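Local coordinates for protein mannan endo-1,6-alpha-mannosidase (Chaetomium thermophilum, PDB 6RY0) that probably cleaves or transfers alpha-1,6-mannosidic linkages as a calcium-binding family 76 glycoside hydrolase involved in transferring GPI-anchored glycoproteins into the fungal cell wall, at residues 79-84 against 324-329; 104-109 against 143-148; 136-141 against 157-162. All blocks are in the same frame, centred on the assembly; numbering follows the deposited sequence. Where two conformers were deposited one is given.

Interaction 1 of 3, residues 79-84 against 324-329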
loop_
_atom_site.group_PDB
_atom_site.type_symbol
_atom_site.label_atom_id
_atom_site.label_comp_id
_atom_site.label_asym_id
_atom_site.label_seq_id
_atom_site.Cartn_x
_atom_site.Cartn_y
_atom_site.Cartn_z
ATOM N N GLY A 79 -9.732 -3.061 2.929
ATOM C CA GLY A 79 -10.481 -3.225 1.707
ATOM C C GLY A 79 -9.814 -2.498 0.555
ATOM O O GLY A 79 -9.702 -3.022 -0.553
ATOM N N GLY A 80 -9.357 -1.278 0.805
ATOM C CA GLY A 80 -8.640 -0.535 -0.206
ATOM C C GLY A 80 -7.351 -1.221 -0.634
ATOM O O GLY A 80 -6.992 -1.251 -1.823
ATOM N N ALA A 81 -6.638 -1.789 0.329
ATOM C CA ALA A 81 -5.452 -2.570 0.023
ATOM C C ALA A 81 -5.797 -3.774 -0.834
ATOM O O ALA A 81 -5.059 -4.099 -1.791
ATOM C CB ALA A 81 -4.780 -3.021 1.334
ATOM N N MET A 82 -6.876 -4.460 -0.517
ATOM C CA MET A 82 -7.320 -5.587 -1.342
ATOM C C MET A 82 -7.609 -5.130 -2.766
ATOM O O MET A 82 -7.209 -5.786 -3.731
ATOM C CB MET A 82 -8.555 -6.237 -0.727
ATOM C CG MET A 82 -9.053 -7.405 -1.555
ATOM S SD MET A 82 -10.666 -7.969 -1.008
ATOM C CE MET A 82 -11.111 -8.951 -2.470
ATOM N N MET A 83 -8.328 -4.017 -2.930
ATOM C CA MET A 83 -8.645 -3.558 -4.270
ATOM C C MET A 83 -7.373 -3.375 -5.069
ATOM O O MET A 83 -7.256 -3.810 -6.211
ATOM C CB MET A 83 -9.461 -2.263 -4.233
ATOM C CG MET A 83 -10.815 -2.337 -3.525
ATOM S SD MET A 83 -12.028 -3.508 -4.142
ATOM C CE MET A 83 -11.814 -4.866 -2.988
ATOM N N GLY A 84 -6.397 -2.682 -4.486
ATOM C CA GLY A 84 -5.156 -2.454 -5.202
ATOM C C GLY A 84 -4.422 -3.745 -5.530
ATOM O O GLY A 84 -3.835 -3.889 -6.602
ATOM N N LYS A 324 3.859 -7.403 4.326
ATOM C CA LYS A 324 4.853 -8.049 3.474
ATOM C C LYS A 324 4.339 -8.196 2.032
ATOM O O LYS A 324 5.139 -8.229 1.097
ATOM C CB LYS A 324 5.363 -9.354 4.094
ATOM C CG LYS A 324 4.284 -10.384 4.368
ATOM C CD LYS A 324 4.849 -11.667 4.982
ATOM C CE LYS A 324 5.626 -11.437 6.255
ATOM N NZ LYS A 324 5.876 -12.703 7.005
ATOM N N GLY A 325 3.027 -8.269 1.816
ATOM C CA GLY A 325 2.521 -8.261 0.455
ATOM C C GLY A 325 2.806 -6.963 -0.273
ATOM O O GLY A 325 3.153 -6.937 -1.453
ATOM N N TYR A 326 2.589 -5.836 0.424
ATOM C CA TYR A 326 2.930 -4.523 -0.145
ATOM C C TYR A 326 4.417 -4.440 -0.447
ATOM O O TYR A 326 4.819 -3.917 -1.490
ATOM C CB TYR A 326 2.570 -3.366 0.792
ATOM C CG TYR A 326 1.207 -3.482 1.408
ATOM C CD1 TYR A 326 0.145 -4.075 0.746
ATOM C CD2 TYR A 326 0.975 -3.004 2.676
ATOM C CE1 TYR A 326 -1.095 -4.212 1.340
ATOM C CE2 TYR A 326 -0.272 -3.110 3.283
ATOM C CZ TYR A 326 -1.292 -3.721 2.613
ATOM O OH TYR A 326 -2.536 -3.912 3.192
ATOM N N VAL A 327 5.255 -4.961 0.447
ATOM C CA VAL A 327 6.702 -4.953 0.227
ATOM C C VAL A 327 7.015 -5.605 -1.117
ATOM O O VAL A 327 7.753 -5.066 -1.938
ATOM C CB VAL A 327 7.440 -5.630 1.392
ATOM C CG1 VAL A 327 8.905 -5.765 1.065
ATOM C CG2 VAL A 327 7.227 -4.878 2.682
ATOM N N HIS A 328 6.455 -6.798 -1.342
ATOM C CA HIS A 328 6.709 -7.477 -2.605
ATOM C C HIS A 328 6.232 -6.680 -3.808
ATOM O O HIS A 328 6.968 -6.498 -4.769
ATOM C CB HIS A 328 6.019 -8.868 -2.603
ATOM C CG HIS A 328 6.871 -9.952 -2.010
ATOM N ND1 HIS A 328 7.550 -10.834 -2.806
ATOM C CD2 HIS A 328 7.169 -10.317 -0.724
ATOM C CE1 HIS A 328 8.227 -11.678 -2.025
ATOM N NE2 HIS A 328 8.016 -11.399 -0.755
ATOM N N ARG A 329 4.982 -6.234 -3.782
ATOM C CA ARG A 329 4.425 -5.558 -4.967
ATOM C C ARG A 329 5.157 -4.262 -5.257
ATOM O O ARG A 329 5.416 -3.934 -6.423
ATOM C CB ARG A 329 2.910 -5.288 -4.780
ATOM C CG ARG A 329 2.048 -6.479 -4.972
ATOM C CD ARG A 329 0.603 -6.257 -4.425
ATOM N NE ARG A 329 0.058 -5.068 -4.951
ATOM C CZ ARG A 329 -0.514 -4.106 -4.240
ATOM N NH1 ARG A 329 -0.734 -4.176 -2.928
ATOM N NH2 ARG A 329 -0.886 -2.980 -4.883
HETATM O O HOH W 1 -2.852 -2.293 -2.367
#
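Arg-329 lays its guanidinium against the backbone of Gly-84, whose carbonyl carbon lies over one face of the flat group, with Gly-84 C 3.7 Å from Arg-329 NH2. Beside this face contact a single water completes the polar join: it donates to Ala-81 O at 2.9 Å and accepts from Arg-329 NH1, so a helix carbonyl and a positive charge are linked without touching directly. A bend at the third torsion (chi3 52°) turns the guanidinium so that one face lies against Gly-84, and its NE is salt-bridged to Asp-88, one turn further along the helix of Gly-84, which fixes the rotation of the group. A leucine in its place would probably leave the Asp-88 carboxylate without its charge mate and the bridging water without the NH1 donor. One turn earlier on the arginine's helix, Tyr-326 brings its ring obliquely to the methyl of Ala-81, CZ lying 3.8 Å from CB; the tyrosine was modelled in two conformers, so this closeness is doubtful in detail. Its hydroxyl is hydrogen-bonded to Thr-322. The two helix segments run at 32° to each other with axes 11.8 Å apart, a wide spacing filled by these long side chains in the core of what is, for family 76, an (alpha/alpha)6 barrel. Helix 389-401 closes one flank, where Arg-329 rests on Ala-397 and Ser-401, and helix 99-108 packs on Met-83.

Interaction 2 of 3, residues 104-109 against 143-148; sequences EGMLHQ and NKFPNP
Met-106 and Phe-145 form a Met-aromatic contact, and beside it Leu-107 rests on Pro-148; the two pairs join helix 99-108 to the loop leaving helix 127-142 in this family 76 fold of packed helices. The sulfur meets the phenyl group on a slant: SD lies 5.3 Å from the ring centroid, 46° off the ring normal, so it sits neither squarely above the ring nor in its plane. Phe-145 CE2 is the ring carbon that Met-106 SD approaches, at 4.5 Å. Two conformers were modelled for Met-106, and this geometry belongs to one of them. The thioether gets there because the chain runs straight out from the helix through CG (chi2 176°) before turning at the sulfur. Phe-145 is presented by the turn that ends helix 127-142: Lys-144, with positive phi, closes a Schellman motif, and Phe-145 N probably bonds back to Ala-140 O. From there the chain extends through Pro-146 and Asn-147, which carries Pro-148 over to the next residue of the opposing helix. Trp-155, at the start of helix 155-167, packs on both Met-106 and Pro-148, while Val-87 of helix 76-93 also packs on Met-106. No hydrogen bond spans the two segments. Leucine and proline meet at a slant, both branches of the leucine being used. Leu-107 CD1 is 3.8 Å from Pro-148 CB. On the other branch, Leu-107 CD2 stands 3.8 Å from Pro-148 CG.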
loop_
_atom_site.group_PDB
_atom_site.type_symbol
_atom_site.label_atom_id
_atom_site.label_comp_id
_atom_site.label_asym_id
_atom_site.label_seq_id
_atom_site.Cartn_x
_atom_site.Cartn_y
_atom_site.Cartn_z
ATOM N N GLU A 104 -16.385 -2.095 -8.779
ATOM C CA GLU A 104 -17.533 -1.805 -7.920
ATOM C C GLU A 104 -17.084 -1.417 -6.513
ATOM O O GLU A 104 -17.590 -0.450 -5.918
ATOM C CB GLU A 104 -18.495 -2.991 -7.862
ATOM C CG GLU A 104 -19.705 -2.861 -6.931
ATOM C CD GLU A 104 -20.476 -4.175 -6.711
ATOM O OE1 GLU A 104 -19.911 -5.221 -6.300
ATOM O OE2 GLU A 104 -21.694 -4.124 -6.905
ATOM N N GLY A 105 -16.153 -2.171 -5.956
ATOM C CA GLY A 105 -15.669 -1.906 -4.625
ATOM C C GLY A 105 -14.956 -0.562 -4.516
ATOM O O GLY A 105 -15.195 0.213 -3.578
ATOM N N MET A 106 -14.067 -0.280 -5.473
ATOM C CA MET A 106 -13.372 1.010 -5.465
ATOM C C MET A 106 -14.352 2.167 -5.585
ATOM O O MET A 106 -14.166 3.184 -4.921
ATOM C CB MET A 106 -12.314 1.040 -6.559
ATOM C CG MET A 106 -11.181 0.025 -6.318
ATOM S SD MET A 106 -9.940 -0.103 -7.621
ATOM C CE MET A 106 -9.130 1.488 -7.507
ATOM N N LEU A 107 -15.352 2.060 -6.454
ATOM C CA LEU A 107 -16.267 3.173 -6.652
ATOM C C LEU A 107 -17.196 3.354 -5.472
ATOM O O LEU A 107 -17.652 4.470 -5.207
ATOM C CB LEU A 107 -17.068 2.953 -7.911
ATOM C CG LEU A 107 -16.284 3.124 -9.211
ATOM C CD1 LEU A 107 -17.136 2.771 -10.403
ATOM C CD2 LEU A 107 -15.733 4.531 -9.356
ATOM N N HIS A 108 -17.524 2.290 -4.749
ATOM C CA HIS A 108 -18.495 2.411 -3.675
ATOM C C HIS A 108 -17.977 3.247 -2.526
ATOM O O HIS A 108 -18.761 3.851 -1.808
ATOM C CB HIS A 108 -18.900 1.020 -3.170
ATOM C CG HIS A 108 -20.110 1.033 -2.309
ATOM N ND1 HIS A 108 -21.379 1.029 -2.836
ATOM C CD2 HIS A 108 -20.258 1.070 -0.963
ATOM C CE1 HIS A 108 -22.253 1.050 -1.850
ATOM N NE2 HIS A 108 -21.604 1.076 -0.703
ATOM N N GLN A 109 -16.653 3.283 -2.347
ATOM C CA GLN A 109 -16.034 3.844 -1.145
ATOM C C GLN A 109 -15.523 5.287 -1.332
ATOM O O GLN A 109 -14.880 5.810 -0.425
ATOM C CB GLN A 109 -14.918 2.934 -0.666
ATOM C CG GLN A 109 -15.453 1.569 -0.183
ATOM C CD GLN A 109 -16.395 1.687 0.986
ATOM O OE1 GLN A 109 -16.329 2.644 1.755
ATOM N NE2 GLN A 109 -17.278 0.715 1.147
ATOM N N ASN A 143 -1.863 1.336 -14.236
ATOM C CA ASN A 143 -1.996 0.003 -14.824
ATOM C C ASN A 143 -3.020 -0.029 -15.962
ATOM O O ASN A 143 -3.287 -1.073 -16.524
ATOM C CB ASN A 143 -2.350 -1.016 -13.739
ATOM C CG ASN A 143 -1.182 -1.357 -12.851
ATOM O OD1 ASN A 143 -0.091 -0.842 -13.032
ATOM N ND2 ASN A 143 -1.412 -2.224 -11.847
ATOM N N LYS A 144 -3.608 1.112 -16.295
ATOM C CA LYS A 144 -4.638 1.190 -17.338
ATOM C C LYS A 144 -5.818 0.280 -17.006
ATOM O O LYS A 144 -6.436 -0.312 -17.874
ATOM C CB LYS A 144 -4.050 0.935 -18.729
ATOM C CG LYS A 144 -2.986 1.924 -19.093
ATOM C CD LYS A 144 -2.368 1.690 -20.461
ATOM C CE LYS A 144 -3.313 1.860 -21.587
ATOM N NZ LYS A 144 -2.527 1.750 -22.834
ATOM N N PHE A 145 -6.125 0.182 -15.713
ATOM C CA PHE A 145 -7.311 -0.564 -15.273
ATOM C C PHE A 145 -8.532 0.069 -15.944
ATOM O O PHE A 145 -8.622 1.295 -16.044
ATOM C CB PHE A 145 -7.383 -0.490 -13.747
ATOM C CG PHE A 145 -8.361 -1.418 -13.100
ATOM C CD1 PHE A 145 -8.164 -2.778 -13.126
ATOM C CD2 PHE A 145 -9.416 -0.932 -12.385
ATOM C CE1 PHE A 145 -9.032 -3.635 -12.501
ATOM C CE2 PHE A 145 -10.279 -1.772 -11.748
ATOM C CZ PHE A 145 -10.096 -3.131 -11.823
ATOM N N PRO A 146 -9.498 -0.733 -16.399
ATOM C CA PRO A 146 -10.622 -0.125 -17.114
ATOM C C PRO A 146 -11.264 1.024 -16.370
ATOM O O PRO A 146 -11.435 1.004 -15.149
ATOM C CB PRO A 146 -11.594 -1.301 -17.290
ATOM C CG PRO A 146 -10.666 -2.498 -17.382
ATOM C CD PRO A 146 -9.565 -2.207 -16.397
ATOM N N ASN A 147 -11.636 2.046 -17.114
ATOM C CA ASN A 147 -12.201 3.241 -16.526
ATOM C C ASN A 147 -13.604 3.015 -16.021
ATOM O O ASN A 147 -14.397 2.342 -16.674
ATOM C CB ASN A 147 -12.250 4.362 -17.555
ATOM C CG ASN A 147 -10.889 4.868 -17.962
ATOM O OD1 ASN A 147 -9.917 4.826 -17.194
ATOM N ND2 ASN A 147 -10.802 5.394 -19.171
ATOM N N PRO A 148 -13.969 3.666 -14.920
ATOM C CA PRO A 148 -15.375 3.738 -14.500
ATOM C C PRO A 148 -16.230 4.393 -15.550
ATOM O O PRO A 148 -15.704 5.084 -16.426
ATOM C CB PRO A 148 -15.330 4.634 -13.239
ATOM C CG PRO A 148 -13.909 4.466 -12.722
ATOM C CD PRO A 148 -13.100 4.411 -13.992
#

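Interaction 3 of 3, residues 136-141 against 157-162; sequences SAMLAA and ALAQAV
With CG swung opposite its own backbone nitrogen (chi1 -171°), Met-138 bends at its second torsion, which sets Met-138 SD 4.0 Å from Ala-159 CB. Leu-158 takes the other common setting, CG opposite the carbonyl carbon (chi1 -74°), so its branch packs on Val-110 and CB is the atom that meets Ala-137. Leu-158 CB lies 3.8 Å from Ala-137 CB. The two alanines are the centre of the contact, each with its methyl directed at the other helix. Ala-137 CB fits between Leu-158 and Ala-159, coming within 4.0 Å of Ala-159 N, so it meets backbone as well as side chain. In return Ala-159 CB presses on the start of the next residue, 3.9 Å from Met-138 N, while Met-138 CB and the bent thioether flank it. The result is that each methyl lies against the backbone of its neighbour, and the helices can come close: the axes of the two segments approach to 8.0 Å, and the CA atoms of Met-138 and Ala-159 to 5.3 Å. The segments run roughly antiparallel, at 146°, as consecutive helices 127-142 and 155-167 joined by a loop, an antiparallel helix pair of the kind from which (alpha/alpha)6 barrels are built. Helix 196-213 also packs on this pair, through Leu-209 and Arg-208 on Met-138 and Leu-205 on Val-162. No hydrogen bond crosses the contact, the backbone polar groups being engaged along each helix; alanine methyls meet apolar side-chain atoms and the backbone of the facing helix, and their small size is consistent with the close approach of the axes.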
loop_
_atom_site.group_PDB
_atom_site.type_symbol
_atom_site.label_atom_id
_atom_site.label_comp_id
_atom_site.label_asym_id
_atom_site.label_seq_id
_atom_site.Cartn_x
_atom_site.Cartn_y
_atom_site.Cartn_z
ATOM N N SER A 136 -4.484 2.975 -4.386
ATOM C CA SER A 136 -5.122 2.006 -5.269
ATOM C C SER A 136 -5.707 2.674 -6.516
ATOM O O SER A 136 -5.621 2.102 -7.599
ATOM C CB SER A 136 -6.187 1.243 -4.503
ATOM O OG SER A 136 -5.552 0.391 -3.574
ATOM N N ALA A 137 -6.259 3.877 -6.384
ATOM C CA ALA A 137 -6.739 4.598 -7.550
ATOM C C ALA A 137 -5.567 5.008 -8.466
ATOM O O ALA A 137 -5.653 4.898 -9.693
ATOM C CB ALA A 137 -7.533 5.831 -7.121
ATOM N N MET A 138 -4.472 5.468 -7.862
ATOM C CA MET A 138 -3.272 5.805 -8.631
ATOM C C MET A 138 -2.780 4.596 -9.414
ATOM O O MET A 138 -2.433 4.692 -10.590
ATOM C CB MET A 138 -2.193 6.322 -7.687
ATOM C CG MET A 138 -0.975 6.906 -8.349
ATOM S SD MET A 138 -1.253 8.442 -9.223
ATOM C CE MET A 138 -1.102 7.951 -10.940
ATOM N N LEU A 139 -2.771 3.436 -8.753
ATOM C CA LEU A 139 -2.330 2.180 -9.374
ATOM C C LEU A 139 -3.260 1.820 -10.539
ATOM O O LEU A 139 -2.797 1.359 -11.577
ATOM C CB LEU A 139 -2.347 1.063 -8.316
ATOM C CG LEU A 139 -1.764 -0.251 -8.804
ATOM C CD1 LEU A 139 -0.266 -0.136 -9.125
ATOM C CD2 LEU A 139 -1.988 -1.318 -7.745
ATOM N N ALA A 140 -4.565 2.023 -10.374
ATOM C CA ALA A 140 -5.495 1.763 -11.464
ATOM C C ALA A 140 -5.172 2.629 -12.675
ATOM O O ALA A 140 -5.182 2.156 -13.802
ATOM C CB ALA A 140 -6.922 1.957 -10.966
ATOM N N ALA A 141 -4.842 3.908 -12.460
ATOM C CA ALA A 141 -4.439 4.772 -13.585
ATOM C C ALA A 141 -3.123 4.272 -14.210
ATOM O O ALA A 141 -2.995 4.167 -15.431
ATOM C CB ALA A 141 -4.324 6.228 -13.143
ATOM N N ALA A 157 -8.408 11.134 -11.217
ATOM C CA ALA A 157 -9.112 12.159 -10.461
ATOM C C ALA A 157 -9.255 11.791 -8.983
ATOM O O ALA A 157 -9.198 12.667 -8.117
ATOM C CB ALA A 157 -10.470 12.424 -11.061
ATOM N N LEU A 158 -9.489 10.518 -8.694
ATOM C CA LEU A 158 -9.589 10.079 -7.305
ATOM C C LEU A 158 -8.256 10.206 -6.592
ATOM O O LEU A 158 -8.193 10.672 -5.440
ATOM C CB LEU A 158 -10.111 8.638 -7.245
ATOM C CG LEU A 158 -11.609 8.488 -7.551
ATOM C CD1 LEU A 158 -11.930 7.055 -7.869
ATOM C CD2 LEU A 158 -12.459 9.018 -6.393
ATOM N N ALA A 159 -7.168 9.781 -7.242
ATOM C CA ALA A 159 -5.842 9.965 -6.658
ATOM C C ALA A 159 -5.534 11.435 -6.417
ATOM O O ALA A 159 -5.001 11.814 -5.376
ATOM C CB ALA A 159 -4.802 9.324 -7.560
ATOM N N GLN A 160 -5.856 12.279 -7.397
ATOM C CA GLN A 160 -5.666 13.709 -7.251
ATOM C C GLN A 160 -6.471 14.291 -6.102
ATOM O O GLN A 160 -6.003 15.193 -5.415
ATOM C CB GLN A 160 -6.077 14.444 -8.541
ATOM C CG GLN A 160 -5.149 14.189 -9.697
ATOM C CD GLN A 160 -5.665 14.828 -10.956
ATOM O OE1 GLN A 160 -6.832 14.699 -11.298
ATOM N NE2 GLN A 160 -4.786 15.507 -11.666
ATOM N N ALA A 161 -7.689 13.787 -5.881
ATOM C CA ALA A 161 -8.513 14.297 -4.792
ATOM C C ALA A 161 -7.923 13.945 -3.440
ATOM O O ALA A 161 -7.864 14.780 -2.547
ATOM C CB ALA A 161 -9.920 13.761 -4.904
ATOM N N VAL A 162 -7.480 12.704 -3.290
ATOM C CA VAL A 162 -6.812 12.319 -2.050
ATOM C C VAL A 162 -5.600 13.195 -1.802
ATOM O O VAL A 162 -5.449 13.767 -0.721
ATOM C CB VAL A 162 -6.465 10.811 -2.026
ATOM C CG1 VAL A 162 -5.601 10.498 -0.821
ATOM C CG2 VAL A 162 -7.738 9.984 -2.041
#

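In the fold
Following the chain from the N terminus, the first helix involved is 76-93, which supplies one side of interaction 1, whose loop of some 240 residues closes only when helix 323-337 returns to it. Both other contacts fall within that span. Helix 99-108 opens interaction 2; helix 127-142 then opens interaction 3 before the 143-148 loop closes interaction 2, and helix 155-167 closes interaction 3 last, so these two cross. Neighbouring contacts also touch: Met-83 packs on Met-106, and Ser-136 OG probably bonds to Gly-80 O. Helix 76-93 is thus tied to distant helix 323-337 and to helices 99-108 and 127-142, with 155-167 joined through interaction 3.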